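PDB 6OFT: probable zinc protease PqqL from Escherichia coli, which probably acts as a periplasmic zinc-dependent metalloendopeptidase of the M16 family, the chain here being the first half of the full-length protein. Local coordinates for residues N33-I38 with M380-L385; S92-V97 with S310-P315. All coordinates share one frame; numbering follows the deposited sequence.

Contact 1: N33-I38 with M380-L385; sequences NLWLQI and MLTSRL
Thr382 OG1 is gripped from two sides of the interface: Asn33 ND2 donates to it across the contact at 2.9 Å, and the hydroxyl also bonds to the backbone O of Leu378, one turn earlier in helix 378-391. The hydrogen bond from the amide is moderately straight, 152° at the hydrogen, with the hydroxyl lying a little off the Asn33 amide plane. The other end of the same amide is used as well, since Asn33 OD1 bonds to Ser101 OG on the neighbouring strand 96-103, which fixes the flip of the group. With chi1 at -45°, Thr382 keeps OG1 beside its own backbone N, where it can reach back to Leu378, and CG2, anti to that N, lies over the indole of Trp35. There the methyl makes a CH-pi contact, 3.5 Å from the centroid of the six-membered ring and almost squarely over the face; its closest ring atom is CE2. Ser383 meets the same indole differently, its OG lying near the ring plane at the edge, 3.5 Å from Trp35 CH2, while bonding to the O of Arg379. This is helix-on-sheet packing, as in the alpha/beta domains of M16 peptidases: helix segment 380-385 runs at 28° to strand segment 33-38, their axes 10.2 Å apart at closest approach. Because Asn33 and Trp35 lie two apart on the strand, both face the helix, and one threonine serves the two with different chemistry. Its buried hydroxyl is satisfied by polar partners while its methyl covers an aromatic face, consistent with a specific seating of the helix on the sheet.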
ATOM      1  N   ASN A  33       0.110  19.696  -5.287  1.00 23.92           N
ATOM      2  CA  ASN A  33       1.045  18.688  -4.837  1.00 22.87           C
ATOM      3  C   ASN A  33       1.976  18.446  -6.001  1.00 24.81           C
ATOM      4  O   ASN A  33       1.528  18.322  -7.152  1.00 22.80           O
ATOM      5  CB  ASN A  33       0.338  17.395  -4.446  1.00 21.45           C
ATOM      6  CG  ASN A  33      -0.232  17.403  -3.059  1.00 34.95           C
ATOM      7  OD1 ASN A  33      -0.035  18.336  -2.274  1.00 25.48           O
ATOM      8  ND2 ASN A  33      -0.985  16.370  -2.742  1.00 26.28           N
ATOM      9  N   LEU A  34       3.275  18.478  -5.713  1.00 21.14           N
ATOM     10  CA  LEU A  34       4.330  18.218  -6.691  1.00 21.61           C
ATOM     11  C   LEU A  34       5.121  17.066  -6.112  1.00 23.85           C
ATOM     12  O   LEU A  34       5.701  17.204  -5.030  1.00 22.12           O
ATOM     13  CB  LEU A  34       5.231  19.453  -6.920  1.00 22.00           C
ATOM     14  CG  LEU A  34       4.562  20.765  -7.361  1.00 26.65           C
ATOM     15  CD1 LEU A  34       5.584  21.881  -7.418  1.00 26.74           C
ATOM     16  CD2 LEU A  34       3.865  20.628  -8.735  1.00 28.64           C
ATOM     17  N   TRP A  35       5.025  15.888  -6.754  1.00 19.19           N
ATOM     18  CA  TRP A  35       5.704  14.688  -6.287  1.00 19.12           C
ATOM     19  C   TRP A  35       6.626  14.155  -7.355  1.00 23.41           C
ATOM     20  O   TRP A  35       6.191  13.958  -8.497  1.00 22.27           O
ATOM     21  CB  TRP A  35       4.705  13.553  -5.933  1.00 18.54           C
ATOM     22  CG  TRP A  35       3.844  13.710  -4.705  1.00 19.92           C
ATOM     23  CD1 TRP A  35       3.566  14.860  -4.014  1.00 22.88           C
ATOM     24  CD2 TRP A  35       3.055  12.678  -4.100  1.00 19.81           C
ATOM     25  NE1 TRP A  35       2.704  14.590  -2.973  1.00 22.26           N
ATOM     26  CE2 TRP A  35       2.366  13.259  -3.009  1.00 23.71           C
ATOM     27  CE3 TRP A  35       2.856  11.311  -4.382  1.00 20.97           C
ATOM     28  CZ2 TRP A  35       1.466  12.528  -2.217  1.00 23.18           C
ATOM     29  CZ3 TRP A  35       2.001  10.575  -3.566  1.00 22.42           C
ATOM     30  CH2 TRP A  35       1.328  11.180  -2.492  1.00 23.38           C
ATOM     31  N   LEU A  36       7.880  13.849  -6.974  1.00 19.43           N
ATOM     32  CA  LEU A  36       8.837  13.208  -7.859  1.00 18.89           C
ATOM     33  C   LEU A  36       8.905  11.741  -7.423  1.00 23.61           C
ATOM     34  O   LEU A  36       9.287  11.428  -6.283  1.00 22.53           O
ATOM     35  CB  LEU A  36      10.228  13.871  -7.827  1.00 18.42           C
ATOM     36  CG  LEU A  36      11.322  13.129  -8.633  1.00 22.75           C
ATOM     37  CD1 LEU A  36      10.977  13.086 -10.163  1.00 21.92           C
ATOM     38  CD2 LEU A  36      12.716  13.732  -8.365  1.00 23.09           C
ATOM     39  N   GLN A  37       8.527  10.849  -8.341  1.00 20.41           N
ATOM     40  CA  GLN A  37       8.477   9.423  -8.084  1.00 19.92           C
ATOM     41  C   GLN A  37       9.581   8.659  -8.809  1.00 23.27           C
ATOM     42  O   GLN A  37       9.608   8.610 -10.032  1.00 21.17           O
ATOM     43  CB  GLN A  37       7.064   8.884  -8.428  1.00 20.98           C
ATOM     44  CG  GLN A  37       6.907   7.356  -8.407  1.00 20.30           C
ATOM     45  CD  GLN A  37       5.569   6.975  -8.961  1.00 27.93           C
ATOM     46  OE1 GLN A  37       5.261   7.223 -10.129  1.00 23.07           O
ATOM     47  NE2 GLN A  37       4.730   6.389  -8.135  1.00 22.07           N
ATOM     48  N   ILE A  38      10.480   8.042  -8.030  1.00 20.20           N
ATOM     49  CA  ILE A  38      11.559   7.203  -8.549  1.00 20.97           C
ATOM     50  C   ILE A  38      10.982   5.807  -8.504  1.00 24.44           C
ATOM     51  O   ILE A  38      10.589   5.364  -7.431  1.00 22.89           O
ATOM     52  CB  ILE A  38      12.881   7.303  -7.711  1.00 23.35           C
ATOM     53  CG1 ILE A  38      13.243   8.777  -7.309  1.00 23.01           C
ATOM     54  CG2 ILE A  38      14.044   6.581  -8.402  1.00 24.73           C
ATOM     55  CD1 ILE A  38      13.434   9.833  -8.405  1.00 25.16           C
ATOM     56  N   MET A 380      -5.119  11.959  -0.689  1.00 27.76           N
ATOM     57  CA  MET A 380      -5.629  10.643  -1.078  1.00 29.44           C
ATOM     58  C   MET A 380      -5.683  10.493  -2.604  1.00 26.66           C
ATOM     59  O   MET A 380      -5.314   9.451  -3.129  1.00 24.28           O
ATOM     60  CB  MET A 380      -7.007  10.390  -0.441  1.00 34.57           C
ATOM     61  CG  MET A 380      -7.607   9.021  -0.770  1.00 42.66           C
ATOM     62  SD  MET A 380      -6.516   7.595  -0.439  1.00 51.16           S
ATOM     63  CE  MET A 380      -6.322   7.732   1.386  1.00 48.12           C
ATOM     64  N   LEU A 381      -6.129  11.541  -3.306  1.00 22.43           N
ATOM     65  CA  LEU A 381      -6.185  11.563  -4.767  1.00 21.47           C
ATOM     66  C   LEU A 381      -4.759  11.504  -5.355  1.00 23.43           C
ATOM     67  O   LEU A 381      -4.519  10.738  -6.300  1.00 22.72           O
ATOM     68  CB  LEU A 381      -6.949  12.821  -5.224  1.00 21.64           C
ATOM     69  CG  LEU A 381      -7.046  13.082  -6.723  1.00 26.58           C
ATOM     70  CD1 LEU A 381      -7.772  11.950  -7.451  1.00 26.62           C
ATOM     71  CD2 LEU A 381      -7.725  14.409  -6.987  1.00 26.38           C
ATOM     72  N   THR A 382      -3.803  12.254  -4.765  1.00 20.37           N
ATOM     73  CA  THR A 382      -2.399  12.225  -5.233  1.00 20.52           C
ATOM     74  C   THR A 382      -1.798  10.822  -5.037  1.00 24.10           C
ATOM     75  O   THR A 382      -1.100  10.320  -5.932  1.00 22.64           O
ATOM     76  CB  THR A 382      -1.533  13.329  -4.583  1.00 22.69           C
ATOM     77  OG1 THR A 382      -2.245  14.560  -4.610  1.00 22.97           O
ATOM     78  CG2 THR A 382      -0.190  13.518  -5.301  1.00 17.66           C
ATOM     79  N   SER A 383      -2.117  10.178  -3.886  1.00 21.14           N
ATOM     80  CA  SER A 383      -1.638   8.825  -3.558  1.00 20.17           C
ATOM     81  C   SER A 383      -2.169   7.785  -4.542  1.00 22.73           C
ATOM     82  O   SER A 383      -1.401   6.936  -4.992  1.00 20.76           O
ATOM     83  CB  SER A 383      -2.009   8.443  -2.124  1.00 22.95           C
ATOM     84  OG  SER A 383      -1.442   9.375  -1.219  1.00 31.44           O
ATOM     85  N   ARG A 384      -3.487   7.855  -4.883  1.00 21.48           N
ATOM     86  CA  ARG A 384      -4.114   6.926  -5.835  1.00 20.55           C
ATOM     87  C   ARG A 384      -3.447   7.035  -7.211  1.00 23.31           C
ATOM     88  O   ARG A 384      -3.196   6.016  -7.851  1.00 21.80           O
ATOM     89  CB  ARG A 384      -5.647   7.151  -5.914  1.00 21.48           C
ATOM     90  CG  ARG A 384      -6.351   6.190  -6.877  1.00 31.79           C
ATOM     91  CD  ARG A 384      -7.863   6.049  -6.649  1.00 34.91           C
ATOM     92  NE  ARG A 384      -8.656   7.038  -7.380  1.00 39.74           N
ATOM     93  CZ  ARG A 384      -9.088   6.889  -8.632  1.00 53.33           C
ATOM     94  NH1 ARG A 384      -8.773   5.801  -9.329  1.00 31.84           N
ATOM     95  NH2 ARG A 384      -9.821   7.836  -9.204  1.00 40.73           N
ATOM     96  N   LEU A 385      -3.157   8.267  -7.665  1.00 22.10           N
ATOM     97  CA  LEU A 385      -2.490   8.498  -8.955  1.00 22.19           C
ATOM     98  C   LEU A 385      -1.039   7.969  -8.917  1.00 23.70           C
ATOM     99  O   LEU A 385      -0.583   7.335  -9.878  1.00 22.54           O
ATOM    100  CB  LEU A 385      -2.538   9.998  -9.334  1.00 23.06           C
ATOM    101  CG  LEU A 385      -2.007  10.356 -10.720  1.00 28.63           C
ATOM    102  CD1 LEU A 385      -2.770   9.615 -11.824  1.00 30.22           C
ATOM    103  CD2 LEU A 385      -2.040  11.876 -10.952  1.00 28.47           C
TER

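Contact 2: S92-V97 with S310-P315; sequences SYDETV and SVKIAP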
ATOM      1  N   SER A  92      10.069   2.986  -0.056  1.00 19.66           N
ATOM      2  CA  SER A  92       9.368   1.730   0.197  1.00 18.86           C
ATOM      3  C   SER A  92      10.126   0.636  -0.555  1.00 22.85           C
ATOM      4  O   SER A  92      11.225   0.874  -1.062  1.00 22.20           O
ATOM      5  CB  SER A  92       7.917   1.822  -0.274  1.00 19.84           C
ATOM      6  OG  SER A  92       7.837   1.929  -1.691  1.00 28.20           O
ATOM      7  N   TYR A  93       9.547  -0.553  -0.628  1.00 20.83           N
ATOM      8  CA  TYR A  93      10.139  -1.660  -1.378  1.00 20.85           C
ATOM      9  C   TYR A  93      10.208  -1.325  -2.873  1.00 24.63           C
ATOM     10  O   TYR A  93      11.174  -1.663  -3.538  1.00 25.74           O
ATOM     11  CB  TYR A  93       9.243  -2.903  -1.225  1.00 22.31           C
ATOM     12  CG  TYR A  93       9.185  -3.459   0.173  1.00 24.74           C
ATOM     13  CD1 TYR A  93      10.199  -4.276   0.661  1.00 26.36           C
ATOM     14  CD2 TYR A  93       8.085  -3.216   0.997  1.00 26.45           C
ATOM     15  CE1 TYR A  93      10.141  -4.811   1.946  1.00 27.01           C
ATOM     16  CE2 TYR A  93       8.026  -3.731   2.293  1.00 27.61           C
ATOM     17  CZ  TYR A  93       9.050  -4.542   2.755  1.00 31.90           C
ATOM     18  OH  TYR A  93       8.994  -5.095   4.008  1.00 34.62           O
ATOM     19  N   ASP A  94       9.178  -0.653  -3.380  1.00 21.92           N
ATOM     20  CA  ASP A  94       8.932  -0.381  -4.799  1.00 22.18           C
ATOM     21  C   ASP A  94       9.353   0.971  -5.340  1.00 23.29           C
ATOM     22  O   ASP A  94       9.485   1.110  -6.555  1.00 21.99           O
ATOM     23  CB  ASP A  94       7.428  -0.553  -5.081  1.00 24.04           C
ATOM     24  CG  ASP A  94       6.809  -1.788  -4.483  1.00 35.10           C
ATOM     25  OD1 ASP A  94       7.279  -2.902  -4.800  1.00 37.20           O
ATOM     26  OD2 ASP A  94       5.865  -1.647  -3.694  1.00 41.16           O
ATOM     27  N   GLU A  95       9.466   1.987  -4.475  1.00 18.95           N
ATOM     28  CA  GLU A  95       9.739   3.342  -4.946  1.00 19.38           C
ATOM     29  C   GLU A  95      10.321   4.260  -3.882  1.00 24.27           C
ATOM     30  O   GLU A  95      10.300   3.952  -2.680  1.00 22.83           O
ATOM     31  CB  GLU A  95       8.418   3.984  -5.470  1.00 20.25           C
ATOM     32  CG  GLU A  95       7.330   4.051  -4.413  1.00 23.92           C
ATOM     33  CD  GLU A  95       5.963   4.584  -4.790  1.00 32.95           C
ATOM     34  OE1 GLU A  95       5.783   5.064  -5.930  1.00 34.95           O
ATOM     35  OE2 GLU A  95       5.065   4.527  -3.923  1.00 28.55           O
ATOM     36  N   THR A  96      10.779   5.429  -4.351  1.00 20.16           N
ATOM     37  CA  THR A  96      11.264   6.533  -3.532  1.00 19.92           C
ATOM     38  C   THR A  96      10.481   7.725  -4.047  1.00 21.38           C
ATOM     39  O   THR A  96      10.461   7.962  -5.255  1.00 20.56           O
ATOM     40  CB  THR A  96      12.774   6.749  -3.673  1.00 22.10           C
ATOM     41  OG1 THR A  96      13.444   5.494  -3.663  1.00 26.07           O
ATOM     42  CG2 THR A  96      13.315   7.611  -2.563  1.00 16.62           C
ATOM     43  N   VAL A  97       9.783   8.434  -3.161  1.00 18.15           N
ATOM     44  CA  VAL A  97       8.948   9.566  -3.582  1.00 17.88           C
ATOM     45  C   VAL A  97       9.316  10.815  -2.789  1.00 22.07           C
ATOM     46  O   VAL A  97       9.457  10.740  -1.558  1.00 21.01           O
ATOM     47  CB  VAL A  97       7.416   9.237  -3.508  1.00 21.93           C
ATOM     48  CG1 VAL A  97       6.558  10.423  -3.958  1.00 21.35           C
ATOM     49  CG2 VAL A  97       7.063   8.012  -4.355  1.00 22.01           C
ATOM     50  N   SER A 310      -7.838  -7.642   2.390  1.00 32.35           N
ATOM     51  CA  SER A 310      -6.803  -8.002   1.445  1.00 33.24           C
ATOM     52  C   SER A 310      -5.670  -6.993   1.637  1.00 37.31           C
ATOM     53  O   SER A 310      -5.927  -5.813   1.871  1.00 37.55           O
ATOM     54  CB  SER A 310      -7.320  -7.984   0.009  1.00 38.78           C
ATOM     55  OG  SER A 310      -7.771  -6.701  -0.387  1.00 55.32           O
ATOM     56  N   VAL A 311      -4.429  -7.466   1.593  1.00 33.43           N
ATOM     57  CA  VAL A 311      -3.241  -6.616   1.722  1.00 32.90           C
ATOM     58  C   VAL A 311      -2.202  -7.020   0.670  1.00 34.08           C
ATOM     59  O   VAL A 311      -2.043  -8.211   0.403  1.00 31.82           O
ATOM     60  CB  VAL A 311      -2.677  -6.580   3.187  1.00 37.88           C
ATOM     61  CG1 VAL A 311      -2.199  -7.953   3.667  1.00 37.68           C
ATOM     62  CG2 VAL A 311      -1.577  -5.527   3.355  1.00 37.93           C
ATOM     63  N   LYS A 312      -1.521  -6.023   0.053  1.00 29.76           N
ATOM     64  CA  LYS A 312      -0.426  -6.248  -0.892  1.00 28.45           C
ATOM     65  C   LYS A 312       0.778  -6.733  -0.076  1.00 30.60           C
ATOM     66  O   LYS A 312       1.088  -6.138   0.962  1.00 30.45           O
ATOM     67  CB  LYS A 312      -0.077  -4.936  -1.626  1.00 31.12           C
ATOM     68  CG  LYS A 312       1.134  -5.023  -2.552  1.00 34.83           C
ATOM     69  CD  LYS A 312       1.512  -3.652  -3.086  1.00 40.55           C
ATOM     70  CE  LYS A 312       2.913  -3.618  -3.642  1.00 47.54           C
ATOM     71  NZ  LYS A 312       3.211  -2.303  -4.267  1.00 51.43           N
ATOM     72  N   ILE A 313       1.438  -7.837  -0.512  1.00 25.43           N
ATOM     73  CA  ILE A 313       2.593  -8.370   0.219  1.00 24.68           C
ATOM     74  C   ILE A 313       3.877  -8.299  -0.621  1.00 27.22           C
ATOM     75  O   ILE A 313       4.974  -8.353  -0.070  1.00 26.48           O
ATOM     76  CB  ILE A 313       2.340  -9.789   0.822  1.00 28.31           C
ATOM     77  CG1 ILE A 313       2.171 -10.875  -0.274  1.00 28.10           C
ATOM     78  CG2 ILE A 313       1.145  -9.771   1.816  1.00 29.65           C
ATOM     79  CD1 ILE A 313       2.208 -12.335   0.238  1.00 32.71           C
ATOM     80  N   ALA A 314       3.729  -8.192  -1.951  1.00 22.31           N
ATOM     81  CA  ALA A 314       4.819  -8.113  -2.926  1.00 21.92           C
ATOM     82  C   ALA A 314       4.227  -7.475  -4.221  1.00 26.26           C
ATOM     83  O   ALA A 314       2.995  -7.377  -4.295  1.00 24.53           O
ATOM     84  CB  ALA A 314       5.342  -9.520  -3.211  1.00 22.69           C
ATOM     85  N   PRO A 315       5.027  -7.032  -5.242  1.00 23.37           N
ATOM     86  CA  PRO A 315       4.400  -6.441  -6.455  1.00 22.99           C
ATOM     87  C   PRO A 315       3.384  -7.353  -7.173  1.00 26.16           C
ATOM     88  O   PRO A 315       2.463  -6.850  -7.800  1.00 23.75           O
ATOM     89  CB  PRO A 315       5.605  -6.120  -7.363  1.00 24.63           C
ATOM     90  CG  PRO A 315       6.776  -6.003  -6.424  1.00 28.89           C
ATOM     91  CD  PRO A 315       6.504  -7.028  -5.351  1.00 24.48           C
TER
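Asp94 and Lys312 form a salt bridge, with Lys312 NZ donating to Asp94 OD2 at 2.8 Å. The two side chains approach from opposite directions, and the ammonium group reaches OD2 from well above the carboxylate plane, 51° out of it. Lys312 spans the distance as an extended chain, CG opposite the backbone N (chi1 175°) and every later torsion near 180°. Van der Waals contact is slight: Asp94 OD1 rests against Pro315 CG at 3.5 Å, and Leu390 of helix 378-391 touches both Asp94 and Lys312. The bridge thus joins the turn between strands 87-91 and 96-103 of one sheet to the end of the edge strand 303-314 of the other, linking the two alpha/beta domains of this half of the protein. On the strand side, Ile313 and Ala314 form a classic beta bulge opposite Tyr317. With an alanine in place of Asp94, Lys312 would probably lose its charged mate here and its ammonium end would be freer to swing. Hydrogen bonds shape the turn that carries the aspartate: Ser92 OG accepts from Glu95 N at 3.2 Å, an ST motif, and more weakly from Asp94 N, while Ser92 N donates to Glu95 O at 2.8 Å.

From the N terminus, the first contact segment met is on strand 31-38, half of contact 1, after two earlier strands of the same sheet; then come the turn and strand of 92-97, which begin contact 2. Residues 310-315 close the loop of contact 2 over 212 intervening residues; only later does helix 378-391 return to close the longer loop of contact 1, so the smaller loop lies within the larger and the two do not cross. Their centres are about 15 Å apart. Strands 31-38 and 96-103 are neighbours in the six-stranded sheet, joined by Ile38 N to Thr96 O, and Gln37 NE2 reaches Glu95 OE1. Contact 1 seats a late helix on this sheet; contact 2 ties it to the five-stranded one.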